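Local coordinates for heat shock protein-related protein (Deinococcus radiodurans, PDB 4FEI) that probably acts as a small heat shock chaperone of the stress response, holding unfolding proteins back from aggregation, and is represented here by its alpha-crystallin domain, at residues L18-D23 and R65-P70; W11-T16 and F91-P96; T42-R47 and S60-R65. One frame throughout, in Å; residues are numbered along the deposited sequence.

Interaction 1 (L18-D23 and R65-P70); sequences LDLLLD and RELAFP
Leu-18 reaches across to the ring of Pro-70, its CD2 lying 3.8 Å from Pro-70 CD, and the same methyl stands 4.1 Å from Phe-69 CD2. CG of Leu-18 is anti to its backbone N (chi1 -172°), and the single methyl CD2 beyond it meets both residues that follow strand 62-68. Midway along, Leu-20 and Leu-67 cross at about a right angle with CD2 of Leu-20 3.9 Å from CD1 of Leu-67. The strands lie in different sheets, so the contact is the face-to-face packing of the alpha-crystallin beta-sandwich; no hydrogen bond joins the segments, and even the nearest CA atoms, those of Leu-18 and Phe-69, are 8.5 Å apart. Alternate residues Leu-18, Leu-20 and Leu-22 point inward from their strand. Between these two strands the fit is looser at Leu-22, whose CD1 comes no nearer than 4.5 Å to Arg-65 CD; the side chain is nevertheless buried, packing also on Val-43. The turn to charge and solvent comes at the partly exposed Arg-65: its guanidinium has CD2 of Leu-67 centred over one face, 3.5 Å above the plane, while its NH1 makes a salt bridge with Glu-57 of the second subunit and a hydrogen bond to Pro-7 O.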
loop_
_atom_site.group_PDB
_atom_site.type_symbol
_atom_site.label_atom_id
_atom_site.label_comp_id
_atom_site.label_asym_id
_atom_site.label_seq_id
_atom_site.Cartn_x
_atom_site.Cartn_y
_atom_site.Cartn_z
ATOM N N LEU A 18 10.313 -19.394 0.739
ATOM C CA LEU A 18 8.918 -19.016 0.932
ATOM C C LEU A 18 8.905 -17.496 1.178
ATOM O O LEU A 18 9.572 -17.011 2.105
ATOM C CB LEU A 18 8.381 -19.763 2.149
ATOM C CG LEU A 18 6.899 -19.705 2.479
ATOM C CD1 LEU A 18 6.031 -20.264 1.316
ATOM C CD2 LEU A 18 6.640 -20.481 3.763
ATOM N N ASP A 19 8.173 -16.749 0.344
ATOM C CA ASP A 19 8.092 -15.292 0.469
ATOM C C ASP A 19 6.770 -14.829 1.037
ATOM O O ASP A 19 5.692 -15.251 0.576
ATOM C CB ASP A 19 8.225 -14.603 -0.896
ATOM C CG ASP A 19 9.549 -14.879 -1.574
ATOM O OD1 ASP A 19 10.541 -15.180 -0.853
ATOM O OD2 ASP A 19 9.589 -14.798 -2.825
ATOM N N LEU A 20 6.840 -13.916 1.988
ATOM C CA LEU A 20 5.663 -13.213 2.474
ATOM C C LEU A 20 5.728 -11.809 1.911
ATOM O O LEU A 20 6.712 -11.116 2.106
ATOM C CB LEU A 20 5.671 -13.165 4.002
ATOM C CG LEU A 20 4.600 -12.507 4.874
ATOM C CD1 LEU A 20 4.940 -11.055 5.113
ATOM C CD2 LEU A 20 3.180 -12.644 4.322
ATOM N N LEU A 21 4.710 -11.404 1.171
ATOM C CA LEU A 21 4.601 -10.027 0.703
ATOM C C LEU A 21 3.470 -9.345 1.459
ATOM O O LEU A 21 2.333 -9.845 1.520
ATOM C CB LEU A 21 4.326 -9.961 -0.803
ATOM C CG LEU A 21 5.423 -10.477 -1.736
ATOM C CD1 LEU A 21 5.162 -11.893 -2.143
ATOM C CD2 LEU A 21 5.403 -9.604 -3.007
ATOM N N LEU A 22 3.777 -8.194 2.036
ATOM C CA LEU A 22 2.818 -7.492 2.908
ATOM C C LEU A 22 2.671 -6.037 2.443
ATOM O O LEU A 22 3.652 -5.320 2.387
ATOM C CB LEU A 22 3.293 -7.574 4.372
ATOM C CG LEU A 22 2.277 -7.205 5.441
ATOM C CD1 LEU A 22 1.229 -8.321 5.609
ATOM C CD2 LEU A 22 2.996 -6.896 6.799
ATOM N N ASP A 23 1.460 -5.635 2.083
ATOM C CA ASP A 23 1.224 -4.278 1.572
ATOM C C ASP A 23 1.224 -3.292 2.751
ATOM O O ASP A 23 0.230 -3.208 3.509
ATOM C CB ASP A 23 -0.120 -4.169 0.835
ATOM C CG ASP A 23 -0.085 -4.775 -0.534
ATOM O OD1 ASP A 23 -1.183 -5.116 -1.061
ATOM O OD2 ASP A 23 1.007 -4.899 -1.111
ATOM N N ARG A 65 -0.216 -8.481 12.727
ATOM C CA ARG A 65 -0.652 -9.741 12.086
ATOM C C ARG A 65 0.103 -10.959 12.606
ATOM O O ARG A 65 1.322 -10.896 12.818
ATOM C CB ARG A 65 -0.590 -9.661 10.563
ATOM C CG ARG A 65 -1.460 -8.551 10.048
ATOM C CD ARG A 65 -1.954 -8.804 8.737
ATOM N NE ARG A 65 -2.938 -9.878 8.720
ATOM C CZ ARG A 65 -3.353 -10.427 7.585
ATOM N NH1 ARG A 65 -2.883 -9.963 6.401
ATOM N NH2 ARG A 65 -4.207 -11.425 7.616
ATOM N N GLU A 66 -0.640 -12.035 12.836
ATOM C CA GLU A 66 -0.091 -13.331 13.227
ATOM C C GLU A 66 -0.412 -14.303 12.070
ATOM O O GLU A 66 -1.595 -14.620 11.802
ATOM C CB GLU A 66 -0.709 -13.793 14.536
ATOM C CG GLU A 66 0.187 -14.577 15.433
ATOM C CD GLU A 66 -0.346 -14.674 16.873
ATOM O OE1 GLU A 66 0.425 -14.308 17.827
ATOM O OE2 GLU A 66 -1.517 -15.127 17.067
ATOM N N LEU A 67 0.641 -14.736 11.355
ATOM C CA LEU A 67 0.471 -15.401 10.058
ATOM C C LEU A 67 1.185 -16.742 10.080
ATOM O O LEU A 67 2.386 -16.802 10.379
ATOM C CB LEU A 67 1.015 -14.541 8.890
ATOM C CG LEU A 67 0.601 -13.076 8.737
ATOM C CD1 LEU A 67 1.620 -12.373 7.878
ATOM C CD2 LEU A 67 -0.816 -12.872 8.161
ATOM N N ALA A 68 0.439 -17.811 9.787
ATOM C CA ALA A 68 0.981 -19.184 9.867
ATOM C C ALA A 68 1.703 -19.473 8.586
ATOM O O ALA A 68 1.187 -19.120 7.504
ATOM C CB ALA A 68 -0.157 -20.194 10.048
ATOM N N PHE A 69 2.886 -20.084 8.676
ATOM C CA PHE A 69 3.617 -20.514 7.459
ATOM C C PHE A 69 2.822 -21.587 6.701
ATOM O O PHE A 69 2.425 -22.578 7.286
ATOM C CB PHE A 69 4.994 -21.076 7.791
ATOM C CG PHE A 69 5.932 -20.083 8.408
ATOM C CD1 PHE A 69 6.323 -20.200 9.756
ATOM C CD2 PHE A 69 6.450 -19.047 7.646
ATOM C CE1 PHE A 69 7.192 -19.272 10.328
ATOM C CE2 PHE A 69 7.339 -18.107 8.205
ATOM C CZ PHE A 69 7.713 -18.225 9.549
ATOM N N PRO A 70 2.596 -21.382 5.398
ATOM C CA PRO A 70 1.869 -22.376 4.566
ATOM C C PRO A 70 2.706 -23.623 4.380
ATOM O O PRO A 70 2.169 -24.680 4.042
ATOM C CB PRO A 70 1.715 -21.666 3.186
ATOM C CG PRO A 70 1.988 -20.201 3.471
ATOM C CD PRO A 70 2.956 -20.170 4.632
#

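Interaction 2 (W11-T16 and F91-P96); sequences WRDAGT and FEKLRP
An Asx turn closes strand 9-14, and Lys-93, just past the end of strand 86-92, reaches into it. Asp-13 OD1 accepts the backbone N of Gly-15 at 3.1 Å, from above the carboxylate plane, and the same oxygen forms a salt bridge of 2.7 Å with Lys-93 NZ. The ammonium also donates to Gly-15 O at 3.1 Å, so that it ties the turn's carboxylate to its backbone. A bend at chi3 (76°) in the Lys-93 chain brings CE to 3.3 Å from Gly-15 O. Main chain adds a further bond, Lys-93 N to Thr-16 O at 2.9 Å, nearly straight at 163°. An alanine in place of Lys-93 would probably leave the Asp-13 carboxylate without its countercharge and Gly-15 O without this donor, though the backbone bond could remain. Beyond the turn, Pro-96 CB rests 3.9 Å from Thr-16 CA. At the buried end, Phe-91 CE2 approaches the edge of the Trp-11 indole, 4.2 Å from CH2. Strand 17-23 lies between strands 9-14 and 86-92 in the sheet, and Trp-11 touches its Leu-18 and Leu-20; on the outer side, Trp-11 pairs with an antiparallel strand of the second subunit.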
loop_
_atom_site.group_PDB
_atom_site.type_symbol
_atom_site.label_atom_id
_atom_site.label_comp_id
_atom_site.label_asym_id
_atom_site.label_seq_id
_atom_site.Cartn_x
_atom_site.Cartn_y
_atom_site.Cartn_z
ATOM N N TRP A 11 1.470 -15.169 0.312
ATOM C CA TRP A 11 2.560 -16.130 0.388
ATOM C C TRP A 11 2.908 -16.622 -1.013
ATOM O O TRP A 11 2.075 -17.149 -1.732
ATOM C CB TRP A 11 2.164 -17.309 1.265
ATOM C CG TRP A 11 2.136 -16.936 2.749
ATOM C CD1 TRP A 11 1.026 -16.670 3.511
ATOM C CD2 TRP A 11 3.271 -16.818 3.627
ATOM N NE1 TRP A 11 1.417 -16.372 4.819
ATOM C CE2 TRP A 11 2.784 -16.447 4.907
ATOM C CE3 TRP A 11 4.640 -16.998 3.459
ATOM C CZ2 TRP A 11 3.627 -16.275 6.016
ATOM C CZ3 TRP A 11 5.493 -16.796 4.557
ATOM C CH2 TRP A 11 4.981 -16.437 5.814
ATOM N N ARG A 12 4.146 -16.395 -1.415
ATOM C CA ARG A 12 4.602 -16.823 -2.740
ATOM C C ARG A 12 5.576 -17.995 -2.585
ATOM O O ARG A 12 6.454 -17.988 -1.712
ATOM C CB ARG A 12 5.266 -15.653 -3.484
ATOM C CG ARG A 12 5.916 -16.029 -4.838
ATOM C CD ARG A 12 6.571 -14.811 -5.483
ATOM N NE ARG A 12 7.572 -14.135 -4.627
ATOM C CZ ARG A 12 7.965 -12.864 -4.781
ATOM N NH1 ARG A 12 7.420 -12.097 -5.750
ATOM N NH2 ARG A 12 8.888 -12.341 -3.956
ATOM N N ASP A 13 5.371 -19.009 -3.414
ATOM C CA ASP A 13 6.245 -20.143 -3.464
ATOM C C ASP A 13 7.395 -19.734 -4.355
ATOM O O ASP A 13 7.223 -19.577 -5.551
ATOM C CB ASP A 13 5.478 -21.326 -4.056
ATOM C CG ASP A 13 6.336 -22.566 -4.249
ATOM O OD1 ASP A 13 7.470 -22.625 -3.715
ATOM O OD2 ASP A 13 5.857 -23.494 -4.962
ATOM N N ALA A 14 8.569 -19.546 -3.770
ATOM C CA ALA A 14 9.770 -19.255 -4.554
ATOM C C ALA A 14 10.762 -20.452 -4.526
ATOM O O ALA A 14 11.979 -20.277 -4.328
ATOM C CB ALA A 14 10.416 -18.005 -4.052
ATOM N N GLY A 15 10.237 -21.657 -4.726
ATOM C CA GLY A 15 11.076 -22.851 -4.856
ATOM C C GLY A 15 11.831 -23.235 -3.586
ATOM O O GLY A 15 11.322 -23.979 -2.753
ATOM N N THR A 16 13.045 -22.724 -3.449
ATOM C CA THR A 16 13.870 -23.007 -2.290
ATOM C C THR A 16 13.407 -22.160 -1.109
ATOM O O THR A 16 13.648 -22.517 0.057
ATOM C CB THR A 16 15.428 -22.776 -2.565
ATOM O OG1 THR A 16 15.701 -21.370 -2.739
ATOM C CG2 THR A 16 15.920 -23.554 -3.819
ATOM N N PHE A 91 11.993 -16.662 3.521
ATOM C CA PHE A 91 12.374 -17.727 4.415
ATOM C C PHE A 91 12.804 -18.910 3.558
ATOM O O PHE A 91 12.225 -19.151 2.468
ATOM C CB PHE A 91 11.195 -18.192 5.294
ATOM C CG PHE A 91 10.603 -17.128 6.179
ATOM C CD1 PHE A 91 11.071 -16.947 7.466
ATOM C CD2 PHE A 91 9.548 -16.307 5.721
ATOM C CE1 PHE A 91 10.522 -15.962 8.309
ATOM C CE2 PHE A 91 9.003 -15.323 6.532
ATOM C CZ PHE A 91 9.497 -15.162 7.845
ATOM N N GLU A 92 13.787 -19.678 4.021
ATOM C CA GLU A 92 14.150 -20.865 3.274
ATOM C C GLU A 92 13.346 -22.051 3.755
ATOM O O GLU A 92 13.204 -22.258 4.944
ATOM C CB GLU A 92 15.674 -21.133 3.226
ATOM C CG GLU A 92 16.351 -21.281 4.498
ATOM C CD GLU A 92 17.866 -21.465 4.335
ATOM O OE1 GLU A 92 18.291 -22.475 3.707
ATOM O OE2 GLU A 92 18.623 -20.612 4.873
ATOM N N LYS A 93 12.788 -22.804 2.815
ATOM C CA LYS A 93 11.951 -23.959 3.113
ATOM C C LYS A 93 12.775 -25.124 3.651
ATOM O O LYS A 93 13.950 -25.292 3.335
ATOM C CB LYS A 93 11.186 -24.387 1.858
ATOM C CG LYS A 93 9.981 -23.497 1.553
ATOM C CD LYS A 93 9.651 -23.399 0.064
ATOM C CE LYS A 93 8.974 -24.630 -0.469
ATOM N NZ LYS A 93 8.416 -24.309 -1.853
ATOM N N LEU A 94 12.132 -25.908 4.507
ATOM C CA LEU A 94 12.669 -27.153 5.021
ATOM C C LEU A 94 12.798 -28.218 3.905
ATOM O O LEU A 94 13.765 -28.968 3.855
ATOM C CB LEU A 94 11.713 -27.662 6.087
ATOM C CG LEU A 94 12.332 -28.204 7.351
ATOM C CD1 LEU A 94 12.807 -27.029 8.170
ATOM C CD2 LEU A 94 11.311 -29.085 8.133
ATOM N N ARG A 95 11.785 -28.278 3.044
ATOM C CA ARG A 95 11.722 -29.147 1.905
ATOM C C ARG A 95 11.629 -28.231 0.666
ATOM O O ARG A 95 10.524 -27.893 0.198
ATOM C CB ARG A 95 10.503 -30.073 2.029
ATOM C CG ARG A 95 10.302 -31.092 0.887
ATOM C CD ARG A 95 8.979 -31.886 1.102
ATOM N NE ARG A 95 8.410 -32.385 -0.161
ATOM C CZ ARG A 95 7.683 -31.650 -1.025
ATOM N NH1 ARG A 95 7.220 -32.207 -2.151
ATOM N NH2 ARG A 95 7.411 -30.357 -0.780
ATOM N N PRO A 96 12.800 -27.816 0.132
ATOM C CA PRO A 96 12.832 -26.961 -1.055
ATOM C C PRO A 96 12.236 -27.715 -2.227
ATOM O O PRO A 96 12.418 -28.931 -2.322
ATOM C CB PRO A 96 14.337 -26.736 -1.300
ATOM C CG PRO A 96 15.025 -27.152 -0.029
ATOM C CD PRO A 96 14.160 -28.208 0.568
#

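Interaction 3 (T42-R47 and S60-R65); sequences TVSGER and SGRFVR
Six backbone hydrogen bonds join Val-43, Gly-45 and Arg-47 to Arg-65, Phe-63 and Gly-61, a pair of bonds to each couple. They make strands 40-47 and 62-68 antiparallel neighbours in the three-stranded sheet of the alpha-crystallin sandwich. The bond from Arg-65 N to Val-43 O is short and almost straight (2.8 Å, 176°). Weaker CA-H...O contacts, such as Thr-42 CA to Arg-65 O at 3.3 Å, fill in between. The Arg-47 side chain leaves the sheet for a salt bridge with Asp-23 of the second subunit. On the face carrying Ser-44 and Arg-62, the guanidinium of Arg-62 lies with Ser-44 CB over its centre, 3.7 Å above the plane. On the other face, CG of Phe-63 sits between its own backbone N and carbonyl carbon (chi1 79°), and the ring covers the opposite strand. Gly-45 lies under it without a side chain; a CB there would come too close to Phe-63 CE2. Val-43 CG1 lies in the ring plane at its edge, 3.7 Å from CE1, while Gly-45 N lies over one face, 3.4 Å above the plane and offset toward the rim.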
loop_
_atom_site.group_PDB
_atom_site.type_symbol
_atom_site.label_atom_id
_atom_site.label_comp_id
_atom_site.label_asym_id
_atom_site.label_seq_id
_atom_site.Cartn_x
_atom_site.Cartn_y
_atom_site.Cartn_z
ATOM N N THR A 42 4.980 -13.238 13.127
ATOM C CA THR A 42 4.275 -12.079 13.661
ATOM C C THR A 42 4.874 -10.827 13.088
ATOM O O THR A 42 6.081 -10.645 13.152
ATOM C CB THR A 42 4.208 -12.050 15.191
ATOM O OG1 THR A 42 3.657 -13.299 15.658
ATOM C CG2 THR A 42 3.338 -10.862 15.654
ATOM N N VAL A 43 4.022 -10.011 12.466
ATOM C CA VAL A 43 4.460 -8.749 11.873
ATOM C C VAL A 43 3.689 -7.611 12.547
ATOM O O VAL A 43 2.449 -7.683 12.686
ATOM C CB VAL A 43 4.176 -8.662 10.318
ATOM C CG1 VAL A 43 4.895 -7.473 9.755
ATOM C CG2 VAL A 43 4.646 -9.866 9.607
ATOM N N SER A 44 4.409 -6.561 12.931
ATOM C CA SER A 44 3.809 -5.386 13.518
ATOM C C SER A 44 4.489 -4.146 12.992
ATOM O O SER A 44 5.604 -4.204 12.522
ATOM C CB SER A 44 3.870 -5.457 15.059
ATOM O OG SER A 44 5.221 -5.513 15.505
ATOM N N GLY A 45 3.782 -3.020 13.041
ATOM C CA GLY A 45 4.316 -1.727 12.646
ATOM C C GLY A 45 3.258 -0.660 12.774
ATOM O O GLY A 45 2.199 -0.905 13.354
ATOM N N GLU A 46 3.515 0.522 12.183
ATOM C CA GLU A 46 2.638 1.653 12.358
ATOM C C GLU A 46 2.745 2.622 11.187
ATOM O O GLU A 46 3.809 2.764 10.582
ATOM C CB GLU A 46 3.032 2.366 13.651
ATOM C CG GLU A 46 2.182 3.568 14.020
ATOM C CD GLU A 46 2.644 4.270 15.279
ATOM O OE1 GLU A 46 1.964 5.235 15.734
ATOM O OE2 GLU A 46 3.679 3.880 15.819
ATOM N N ARG A 47 1.646 3.309 10.881
ATOM C CA ARG A 47 1.717 4.504 10.058
ATOM C C ARG A 47 0.895 5.637 10.687
ATOM O O ARG A 47 -0.150 5.382 11.272
ATOM C CB ARG A 47 1.361 4.240 8.580
ATOM C CG ARG A 47 -0.109 4.188 8.241
ATOM C CD ARG A 47 -0.242 4.209 6.714
ATOM N NE ARG A 47 -1.570 3.907 6.202
ATOM C CZ ARG A 47 -1.868 3.820 4.900
ATOM N NH1 ARG A 47 -0.939 4.059 3.978
ATOM N NH2 ARG A 47 -3.115 3.556 4.500
ATOM N N SER A 60 -5.195 3.734 9.258
ATOM C CA SER A 60 -4.122 4.420 9.990
ATOM C C SER A 60 -3.742 3.650 11.237
ATOM O O SER A 60 -4.513 2.828 11.717
ATOM C CB SER A 60 -4.599 5.796 10.501
ATOM O OG SER A 60 -4.695 6.676 9.428
ATOM N N GLY A 61 -2.599 4.028 11.817
ATOM C CA GLY A 61 -2.204 3.607 13.148
ATOM C C GLY A 61 -1.421 2.303 13.116
ATOM O O GLY A 61 -0.856 1.936 12.079
ATOM N N ARG A 62 -1.397 1.623 14.262
ATOM C CA ARG A 62 -0.647 0.380 14.438
ATOM C C ARG A 62 -1.370 -0.817 13.832
ATOM O O ARG A 62 -2.598 -0.864 13.797
ATOM C CB ARG A 62 -0.333 0.165 15.910
ATOM C CG ARG A 62 -0.127 -1.284 16.359
ATOM C CD ARG A 62 1.326 -1.702 16.354
ATOM N NE ARG A 62 1.468 -2.847 17.217
ATOM C CZ ARG A 62 2.604 -3.224 17.779
ATOM N NH1 ARG A 62 3.727 -2.528 17.521
ATOM N NH2 ARG A 62 2.613 -4.302 18.556
ATOM N N PHE A 63 -0.593 -1.747 13.285
ATOM C CA PHE A 63 -1.120 -2.998 12.789
ATOM C C PHE A 63 -0.375 -4.181 13.446
ATOM O O PHE A 63 0.791 -4.068 13.803
ATOM C CB PHE A 63 -0.980 -3.060 11.253
ATOM C CG PHE A 63 0.432 -3.416 10.766
ATOM C CD1 PHE A 63 0.879 -4.754 10.703
ATOM C CD2 PHE A 63 1.287 -2.420 10.325
ATOM C CE1 PHE A 63 2.132 -5.054 10.242
ATOM C CE2 PHE A 63 2.558 -2.727 9.847
ATOM C CZ PHE A 63 2.985 -4.035 9.816
ATOM N N VAL A 64 -1.078 -5.292 13.610
ATOM C CA VAL A 64 -0.487 -6.495 14.122
ATOM C C VAL A 64 -1.079 -7.687 13.365
ATOM O O VAL A 64 -2.312 -7.870 13.353
ATOM C CB VAL A 64 -0.728 -6.688 15.682
ATOM C CG1 VAL A 64 -0.053 -7.995 16.169
ATOM C CG2 VAL A 64 -0.262 -5.464 16.464
ATOM N N ARG A 65 -0.216 -8.481 12.727
ATOM C CA ARG A 65 -0.652 -9.741 12.086
ATOM C C ARG A 65 0.103 -10.959 12.606
ATOM O O ARG A 65 1.322 -10.896 12.818
ATOM C CB ARG A 65 -0.590 -9.661 10.563
ATOM C CG ARG A 65 -1.460 -8.551 10.048
ATOM C CD ARG A 65 -1.954 -8.804 8.737
ATOM N NE ARG A 65 -2.938 -9.878 8.720
ATOM C CZ ARG A 65 -3.353 -10.427 7.585
ATOM N NH1 ARG A 65 -2.883 -9.963 6.401
ATOM N NH2 ARG A 65 -4.207 -11.425 7.616
#

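Interaction 3 builds one sheet of the sandwich, interaction 1 packs that sheet on the other, and interaction 2 closes the far end of the second sheet. Interactions 1 and 3 share Arg-65 and merge in the core, where Leu-22 CD2 lies 3.6 Å from Val-43 CG1 and 4.0 Å from Phe-63 CE1. Interactions 1 and 2 join through the salt bridge of Asp-19 OD2 with Arg-12 NE (2.8 Å) and through Trp-11, which packs on Phe-69 and Pro-70. Interactions 2 and 3 lie on opposite sides of the chain's centre, their own centres about 25 Å apart. All three touch the second subunit, consistent with the dimer as this domain's building block.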